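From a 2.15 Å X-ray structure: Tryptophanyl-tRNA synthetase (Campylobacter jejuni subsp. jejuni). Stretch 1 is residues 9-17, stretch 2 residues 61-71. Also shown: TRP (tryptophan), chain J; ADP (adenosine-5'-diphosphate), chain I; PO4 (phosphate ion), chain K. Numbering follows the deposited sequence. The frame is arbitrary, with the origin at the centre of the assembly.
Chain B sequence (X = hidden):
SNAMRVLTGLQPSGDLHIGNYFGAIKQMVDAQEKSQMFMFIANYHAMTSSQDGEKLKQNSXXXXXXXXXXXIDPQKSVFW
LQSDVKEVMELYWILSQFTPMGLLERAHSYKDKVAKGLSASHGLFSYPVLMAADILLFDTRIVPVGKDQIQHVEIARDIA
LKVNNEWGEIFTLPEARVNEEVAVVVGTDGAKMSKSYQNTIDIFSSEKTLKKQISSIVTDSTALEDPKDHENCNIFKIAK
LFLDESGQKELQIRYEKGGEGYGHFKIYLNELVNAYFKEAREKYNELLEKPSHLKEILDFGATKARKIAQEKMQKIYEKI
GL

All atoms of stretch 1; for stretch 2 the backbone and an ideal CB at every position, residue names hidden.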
ATOM      1  N   GLY B   9      -7.556  13.894  -9.240  1.00 34.08           N
ATOM      2  CA  GLY B   9      -8.194  12.635  -8.941  1.00 29.17           C
ATOM      3  C   GLY B   9      -9.671  12.908  -8.752  1.00 29.78           C
ATOM      4  O   GLY B   9     -10.034  13.907  -8.172  1.00 34.55           O
ATOM      5  N   LEU B  10     -10.528  12.027  -9.246  1.00 34.20           N
ATOM      6  CA  LEU B  10     -11.966  12.286  -9.185  1.00 33.98           C
ATOM      7  C   LEU B  10     -12.677  11.278  -8.285  1.00 33.00           C
ATOM      8  O   LEU B  10     -12.560  10.075  -8.473  1.00 32.59           O
ATOM      9  CB  LEU B  10     -12.548  12.266 -10.595  1.00 36.59           C
ATOM     10  CG  LEU B  10     -11.984  13.302 -11.576  1.00 36.97           C
ATOM     11  CD1 LEU B  10     -12.443  12.996 -12.997  1.00 36.13           C
ATOM     12  CD2 LEU B  10     -12.401  14.707 -11.183  1.00 40.27           C
ATOM     13  N   GLN B  11     -13.395  11.772  -7.289  1.00 37.09           N
ATOM     14  CA  GLN B  11     -14.042  10.893  -6.332  1.00 43.24           C
ATOM     15  C   GLN B  11     -15.458  11.359  -6.074  1.00 49.71           C
ATOM     16  O   GLN B  11     -15.761  11.883  -4.999  1.00 52.38           O
ATOM     17  CB  GLN B  11     -13.261  10.883  -5.021  1.00 44.56           C
ATOM     18  CG  GLN B  11     -13.175   9.518  -4.354  1.00 42.57           C
ATOM     19  CD  GLN B  11     -12.425   9.588  -3.043  1.00 51.60           C
ATOM     20  OE1 GLN B  11     -11.317  10.138  -2.972  1.00 51.54           O
ATOM     21  NE2 GLN B  11     -13.038   9.064  -1.985  1.00 54.50           N
ATOM     22  N   PRO B  12     -16.339  11.177  -7.061  1.00 54.27           N
ATOM     23  CA  PRO B  12     -17.711  11.676  -6.926  1.00 55.03           C
ATOM     24  C   PRO B  12     -18.474  10.879  -5.872  1.00 54.59           C
ATOM     25  O   PRO B  12     -18.098   9.742  -5.584  1.00 54.93           O
ATOM     26  CB  PRO B  12     -18.321  11.420  -8.317  1.00 54.96           C
ATOM     27  CG  PRO B  12     -17.174  11.054  -9.212  1.00 53.29           C
ATOM     28  CD  PRO B  12     -16.132  10.449  -8.324  1.00 51.81           C
ATOM     29  N   SER B  13     -19.511  11.481  -5.293  1.00 52.88           N
ATOM     30  CA  SER B  13     -20.424  10.762  -4.412  1.00 54.34           C
ATOM     31  C   SER B  13     -21.864  11.139  -4.738  1.00 54.80           C
ATOM     32  O   SER B  13     -22.142  12.274  -5.137  1.00 56.47           O
ATOM     33  CB  SER B  13     -20.114  11.033  -2.937  1.00 54.96           C
ATOM     34  OG  SER B  13     -20.263  12.406  -2.623  1.00 60.12           O
ATOM     35  N   GLY B  14     -22.772  10.179  -4.578  1.00 51.22           N
ATOM     36  CA  GLY B  14     -24.168  10.385  -4.907  1.00 52.88           C
ATOM     37  C   GLY B  14     -24.381  10.731  -6.373  1.00 53.65           C
ATOM     38  O   GLY B  14     -23.602  10.340  -7.246  1.00 50.26           O
ATOM     39  N   ASP B  15     -25.441  11.480  -6.648  1.00 54.06           N
ATOM     40  CA  ASP B  15     -25.744  11.868  -8.018  1.00 53.44           C
ATOM     41  C   ASP B  15     -25.110  13.207  -8.357  1.00 48.36           C
ATOM     42  O   ASP B  15     -25.106  14.128  -7.536  1.00 46.33           O
ATOM     43  CB  ASP B  15     -27.253  11.916  -8.211  1.00 59.93           C
ATOM     44  CG  ASP B  15     -27.908  10.602  -7.854  1.00 63.95           C
ATOM     45  OD1 ASP B  15     -27.372   9.552  -8.277  1.00 60.86           O
ATOM     46  OD2 ASP B  15     -28.932  10.617  -7.131  1.00 64.96           O
ATOM     47  N   LEU B  16     -24.548  13.301  -9.558  1.00 44.07           N
ATOM     48  CA  LEU B  16     -24.014  14.567 -10.060  1.00 41.28           C
ATOM     49  C   LEU B  16     -25.130  15.576 -10.373  1.00 39.43           C
ATOM     50  O   LEU B  16     -26.108  15.235 -11.030  1.00 39.30           O
ATOM     51  CB  LEU B  16     -23.194  14.323 -11.313  1.00 38.11           C
ATOM     52  CG  LEU B  16     -21.833  13.670 -11.110  1.00 37.77           C
ATOM     53  CD1 LEU B  16     -21.236  13.385 -12.455  1.00 37.31           C
ATOM     54  CD2 LEU B  16     -20.919  14.576 -10.282  1.00 37.20           C
ATOM     55  N   HIS B  17     -24.978  16.808  -9.895  1.00 40.00           N
ATOM     56  CA  HIS B  17     -25.976  17.845 -10.146  1.00 44.33           C
ATOM     57  C   HIS B  17     -25.407  19.022 -10.938  1.00 42.38           C
ATOM     58  O   HIS B  17     -24.201  19.120 -11.137  1.00 39.24           O
ATOM     59  CB  HIS B  17     -26.646  18.309  -8.840  1.00 46.63           C
ATOM     60  CG  HIS B  17     -25.688  18.756  -7.779  1.00 46.93           C
ATOM     61  ND1 HIS B  17     -25.010  19.953  -7.845  1.00 45.34           N
ATOM     62  CD2 HIS B  17     -25.319  18.174  -6.612  1.00 46.49           C
ATOM     63  CE1 HIS B  17     -24.251  20.086  -6.769  1.00 48.00           C
ATOM     64  NE2 HIS B  17     -24.420  19.019  -6.007  1.00 47.77           N
ATOM     65  N   UNK B  61     -17.880   2.769 -12.593  1.00 28.44           N
ATOM     66  CA  UNK B  61     -18.393   2.757 -13.958  1.00 28.62           C
ATOM     67  C   UNK B  61     -19.216   4.038 -14.196  1.00 35.47           C
ATOM     68  O   UNK B  61     -19.005   4.735 -15.192  1.00 38.75           O
ATOM     69  CB  UNK B  61     -19.238   1.507 -14.209  1.00 28.62           C
ATOM     70  N   UNK B  62     -20.125   4.366 -13.272  1.00 33.87           N
ATOM     71  CA  UNK B  62     -20.940   5.584 -13.412  1.00 33.81           C
ATOM     72  C   UNK B  62     -20.111   6.849 -13.463  1.00 36.74           C
ATOM     73  O   UNK B  62     -20.392   7.755 -14.236  1.00 37.75           O
ATOM     74  CB  UNK B  62     -21.936   5.686 -12.255  1.00 33.81           C
ATOM     75  N   UNK B  63     -19.081   6.914 -12.628  1.00 35.45           N
ATOM     76  CA  UNK B  63     -18.244   8.108 -12.617  1.00 36.36           C
ATOM     77  C   UNK B  63     -17.511   8.268 -13.950  1.00 33.47           C
ATOM     78  O   UNK B  63     -17.447   9.360 -14.498  1.00 34.90           O
ATOM     79  CB  UNK B  63     -17.241   8.045 -11.463  1.00 36.36           C
ATOM     80  N   UNK B  64     -16.951   7.175 -14.465  1.00 35.83           N
ATOM     81  CA  UNK B  64     -16.210   7.235 -15.713  1.00 32.51           C
ATOM     82  C   UNK B  64     -17.173   7.636 -16.830  1.00 35.20           C
ATOM     83  O   UNK B  64     -16.882   8.555 -17.592  1.00 37.95           O
ATOM     84  CB  UNK B  64     -15.535   5.897 -16.019  1.00 32.51           C
ATOM     85  N   UNK B  65     -18.324   6.966 -16.900  1.00 37.95           N
ATOM     86  CA  UNK B  65     -19.351   7.274 -17.910  1.00 37.26           C
ATOM     87  C   UNK B  65     -19.802   8.727 -17.819  1.00 36.93           C
ATOM     88  O   UNK B  65     -19.958   9.399 -18.841  1.00 37.00           O
ATOM     89  CB  UNK B  65     -20.557   6.347 -17.745  1.00 37.26           C
ATOM     90  N   UNK B  66     -19.988   9.222 -16.602  1.00 32.47           N
ATOM     91  CA  UNK B  66     -20.418  10.608 -16.425  1.00 34.53           C
ATOM     92  C   UNK B  66     -19.385  11.615 -16.939  1.00 36.03           C
ATOM     93  O   UNK B  66     -19.728  12.588 -17.616  1.00 32.65           O
ATOM     94  CB  UNK B  66     -20.704  10.876 -14.946  1.00 34.53           C
ATOM     95  N   UNK B  67     -18.112  11.406 -16.619  1.00 34.97           N
ATOM     96  CA  UNK B  67     -17.136  12.421 -17.005  1.00 36.36           C
ATOM     97  C   UNK B  67     -16.876  12.397 -18.509  1.00 38.46           C
ATOM     98  O   UNK B  67     -16.722  13.438 -19.152  1.00 37.33           O
ATOM     99  CB  UNK B  67     -15.826  12.213 -16.243  1.00 36.36           C
ATOM    100  N   UNK B  68     -16.844  11.202 -19.077  1.00 38.66           N
ATOM    101  CA  UNK B  68     -16.746  11.077 -20.519  1.00 37.52           C
ATOM    102  C   UNK B  68     -17.938  11.753 -21.184  1.00 37.11           C
ATOM    103  O   UNK B  68     -17.770  12.540 -22.123  1.00 37.50           O
ATOM    104  CB  UNK B  68     -16.663   9.605 -20.929  1.00 37.52           C
ATOM    105  N   UNK B  69     -19.140  11.473 -20.679  1.00 34.12           N
ATOM    106  CA  UNK B  69     -20.363  12.052 -21.251  1.00 38.69           C
ATOM    107  C   UNK B  69     -20.402  13.575 -21.234  1.00 39.33           C
ATOM    108  O   UNK B  69     -20.957  14.194 -22.137  1.00 43.53           O
ATOM    109  CB  UNK B  69     -21.581  11.519 -20.494  1.00 38.69           C
ATOM    110  N   UNK B  70     -19.815  14.170 -20.201  1.00 40.35           N
ATOM    111  CA  UNK B  70     -19.871  15.612 -20.017  1.00 38.48           C
ATOM    112  C   UNK B  70     -18.692  16.337 -20.687  1.00 40.86           C
ATOM    113  O   UNK B  70     -18.649  17.563 -20.701  1.00 41.46           O
ATOM    114  CB  UNK B  70     -19.900  15.938 -18.522  1.00 38.48           C
ATOM    115  N   UNK B  71     -17.740  15.591 -21.245  1.00 42.47           N
ATOM    116  CA  UNK B  71     -16.745  16.221 -22.102  1.00 42.11           C
ATOM    117  C   UNK B  71     -15.288  15.805 -21.988  1.00 39.49           C
ATOM    118  O   UNK B  71     -14.435  16.286 -22.741  1.00 36.53           O
ATOM    119  CB  UNK B  71     -16.807  17.729 -21.853  1.00 42.11           C
TER
HETATM  120  N   TRP J 331      -8.488  13.262  -2.275  1.00 37.18           N
HETATM  121  CA  TRP J 331      -9.192  13.767  -3.458  1.00 46.30           C
HETATM  122  C   TRP J 331     -10.636  14.119  -3.125  1.00 56.08           C
HETATM  123  O   TRP J 331     -11.340  14.754  -3.919  1.00 56.28           O
HETATM  124  CB  TRP J 331      -9.142  12.745  -4.609  1.00 41.38           C
HETATM  125  CG  TRP J 331      -7.737  12.421  -5.018  1.00 36.80           C
HETATM  126  CD1 TRP J 331      -7.061  11.247  -4.825  1.00 37.40           C
HETATM  127  CD2 TRP J 331      -6.823  13.317  -5.649  1.00 35.80           C
HETATM  128  NE1 TRP J 331      -5.776  11.355  -5.320  1.00 41.64           N
HETATM  129  CE2 TRP J 331      -5.605  12.621  -5.824  1.00 41.42           C
HETATM  130  CE3 TRP J 331      -6.915  14.646  -6.087  1.00 35.44           C
HETATM  131  CZ2 TRP J 331      -4.493  13.208  -6.430  1.00 37.36           C
HETATM  132  CZ3 TRP J 331      -5.805  15.231  -6.684  1.00 36.62           C
HETATM  133  CH2 TRP J 331      -4.614  14.509  -6.855  1.00 37.87           C
HETATM  134  OXT TRP J 331     -11.115  13.768  -2.045  1.00 59.37           O
HETATM  135  PB  ADP I 330     -22.196  18.679  -2.377  1.00 84.42           P
HETATM  136  O1B ADP I 330     -23.507  18.634  -3.113  1.00 81.06           O
HETATM  137  O2B ADP I 330     -21.728  17.330  -1.888  1.00 88.92           O
HETATM  138  O3B ADP I 330     -22.060  19.774  -1.338  1.00 90.92           O
HETATM  139  PA  ADP I 330     -19.801  18.271  -3.822  1.00 93.32           P
HETATM  140  O1A ADP I 330     -20.128  17.121  -4.742  1.00 88.07           O
HETATM  141  O2A ADP I 330     -19.094  17.986  -2.514  1.00 97.66           O
HETATM  142  O3A ADP I 330     -21.183  19.076  -3.556  1.00 51.90           O
HETATM  143  O5' ADP I 330     -18.924  19.346  -4.651  1.00 73.26           O
HETATM  144  C5' ADP I 330     -17.897  18.924  -5.549  1.00 71.51           C
HETATM  145  C4' ADP I 330     -17.418  20.112  -6.379  1.00 69.94           C
HETATM  146  O4' ADP I 330     -18.492  20.671  -7.140  1.00 69.03           O
HETATM  147  C3' ADP I 330     -16.865  21.215  -5.495  1.00 71.48           C
HETATM  148  O3' ADP I 330     -15.444  21.253  -5.636  1.00 73.07           O
HETATM  149  C2' ADP I 330     -17.487  22.505  -5.995  1.00 70.28           C
HETATM  150  O2' ADP I 330     -16.507  23.305  -6.664  1.00 71.53           O
HETATM  151  C1' ADP I 330     -18.536  22.097  -7.011  1.00 66.80           C
HETATM  152  N9  ADP I 330     -19.889  22.523  -6.560  1.00 61.80           N
HETATM  153  C8  ADP I 330     -20.758  21.786  -5.833  1.00 60.17           C
HETATM  154  N7  ADP I 330     -21.913  22.462  -5.594  1.00 59.00           N
HETATM  155  C5  ADP I 330     -21.789  23.664  -6.184  1.00 59.14           C
HETATM  156  C6  ADP I 330     -22.641  24.867  -6.323  1.00 61.60           C
HETATM  157  N6  ADP I 330     -23.877  24.904  -5.763  1.00 61.36           N
HETATM  158  N1  ADP I 330     -22.139  25.913  -7.020  1.00 63.76           N
HETATM  159  C2  ADP I 330     -20.907  25.878  -7.571  1.00 62.78           C
HETATM  160  N3  ADP I 330     -20.077  24.820  -7.486  1.00 57.65           N
HETATM  161  C4  ADP I 330     -20.458  23.703  -6.817  1.00 59.01           C
HETATM  162  P   PO4 K 332     -22.589   6.893  -2.773  1.00 98.22           P
HETATM  163  O1  PO4 K 332     -22.538   5.487  -2.224  1.00101.68           O
HETATM  164  O2  PO4 K 332     -23.267   6.844  -4.126  1.00 98.09           O
HETATM  165  O3  PO4 K 332     -23.386   7.767  -1.829  1.00 96.88           O
HETATM  166  O4  PO4 K 332     -21.184   7.442  -2.891  1.00 93.66           O

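The backbone of positions 61 to 70 has helical phi/psi values, so its side chains should face stretch 1 at intervals of three and four residues. The nearest CA pairs agree: Pro12 CA lies 6.7 Å from the CA of position 63, and Leu16 CA lies 8.3 Å from the CA of position 66.

Position 61 has an ideal CB with nothing of stretch 1 within 5.5 Å, so stretch 1 sets no preference; it is Leu61, whose side chain makes no contact with stretch 1.

At position 62, CA-to-CB points toward stretch 1, but the ideal CB has no neighbour there within 5.5 Å. A long side chain could cross the gap, and the carboxylate of Asp15 and the carbonyl of Gly14 would favour a positive end, though a polar one would also serve. The residue is Lys62. Its NZ lies 4.6 Å from Asp15 OD1, opposite charges near each other but beyond a salt bridge, and 4.5 Å from Gly14 O.

Position 63 aims its CB at the proline ring, the ideal CB standing 3.8 Å from Pro12 CG. A small apolar side chain fits well there. Ala63 supplies it, its CB packing 3.7 Å from Pro12 CG.

Positions 64 and 65 offer no such evidence: 64 points away, 65 is out of reach, and both ideal CBs lack neighbours in stretch 1. They are Ala64 and Ala65.

Position 66 again points toward stretch 1, with its ideal CB 3.6 Å from Leu16 CD1. This contact needs nothing beyond a methyl group, so a small side chain suffices. Ala66 is found, and its CB meets Leu16 CD1 at 3.6 Å.

Position 67 points toward stretch 1 but starts farther back, its ideal CB 4.8 Å from Leu10 CD1. Leu10 and Pro12 offer apolar surfaces toward which a large side chain could extend; leucine, methionine or an aromatic residue would suit. Phe67, with chi1 at -71° (m), gives 81 Å² of its surface to stretch 1, the largest area of any residue in either stretch. Leu10 CD1 sits 3.8 Å from the centroid of the Phe67 ring and 6° off the ring normal, a CH-pi contact over one face. Pro12 CG approaches the edge instead, near the ring plane, 3.5 Å from Phe67 CE2.

Positions 68 and 69 are out of reach, and stretch 1 sets no preference. Leu68 makes no contact with it; Ser69 turns its hydroxyl back to the helix, OG donating a hydrogen bond to Ala65 O at 2.7 Å.

Position 70 points toward stretch 1, with no neighbour within 5.5 Å of its ideal CB. A longer apolar side chain could reach Leu16, and Leu70 does so, its CD1 4.4 Å from Leu16 CD1.

Position 71 is decided by its backbone: at phi 138° and psi -3°, a CB would jam against the preceding carbonyl oxygen, calling for glycine. Gly71 follows the helix in a Schellman motif, its N bonded to Leu68 O at 3.2 Å and weakly to Phe67 O at 3.2 Å.

Stretch 2 (61-71) LKAAAAFLSLG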
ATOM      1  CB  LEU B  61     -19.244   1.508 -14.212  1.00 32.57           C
ATOM      2  CG  LEU B  61     -18.553   0.144 -14.238  1.00 38.50           C
ATOM      3  CD1 LEU B  61     -19.528  -0.945 -14.657  1.00 37.16           C
ATOM      4  CD2 LEU B  61     -17.328   0.147 -15.166  1.00 38.42           C
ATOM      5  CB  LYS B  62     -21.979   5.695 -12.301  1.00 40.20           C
ATOM      6  CG  LYS B  62     -22.977   4.554 -12.291  1.00 50.80           C
ATOM      7  CD  LYS B  62     -24.174   4.828 -11.375  1.00 59.27           C
ATOM      8  CE  LYS B  62     -23.775   5.146  -9.932  1.00 64.40           C
ATOM      9  NZ  LYS B  62     -24.158   6.541  -9.515  1.00 68.33           N
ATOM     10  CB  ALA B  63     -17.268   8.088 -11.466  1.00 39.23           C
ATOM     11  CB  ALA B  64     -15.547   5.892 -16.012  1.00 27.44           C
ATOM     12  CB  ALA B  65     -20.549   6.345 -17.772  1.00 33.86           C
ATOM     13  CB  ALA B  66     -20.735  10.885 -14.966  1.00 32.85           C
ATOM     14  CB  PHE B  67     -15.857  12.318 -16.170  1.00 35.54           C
ATOM     15  CG  PHE B  67     -16.039  12.756 -14.732  1.00 37.55           C
ATOM     16  CD1 PHE B  67     -16.150  14.095 -14.409  1.00 40.68           C
ATOM     17  CD2 PHE B  67     -16.093  11.827 -13.709  1.00 39.12           C
ATOM     18  CE1 PHE B  67     -16.321  14.501 -13.083  1.00 39.67           C
ATOM     19  CE2 PHE B  67     -16.277  12.214 -12.392  1.00 38.12           C
ATOM     20  CZ  PHE B  67     -16.386  13.556 -12.077  1.00 39.38           C
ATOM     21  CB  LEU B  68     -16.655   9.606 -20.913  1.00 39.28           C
ATOM     22  CG  LEU B  68     -15.314   8.987 -20.539  1.00 41.09           C
ATOM     23  CD1 LEU B  68     -15.347   7.496 -20.765  1.00 44.19           C
ATOM     24  CD2 LEU B  68     -14.209   9.619 -21.354  1.00 42.54           C
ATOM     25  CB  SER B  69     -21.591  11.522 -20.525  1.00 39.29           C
ATOM     26  OG  SER B  69     -21.689  10.149 -20.783  1.00 48.23           O
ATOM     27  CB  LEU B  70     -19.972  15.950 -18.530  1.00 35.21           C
ATOM     28  CG  LEU B  70     -21.300  15.513 -17.899  1.00 37.56           C
ATOM     29  CD1 LEU B  70     -21.163  15.352 -16.386  1.00 35.16           C
ATOM     30  CD2 LEU B  70     -22.373  16.545 -18.206  1.00 39.11           C
TER
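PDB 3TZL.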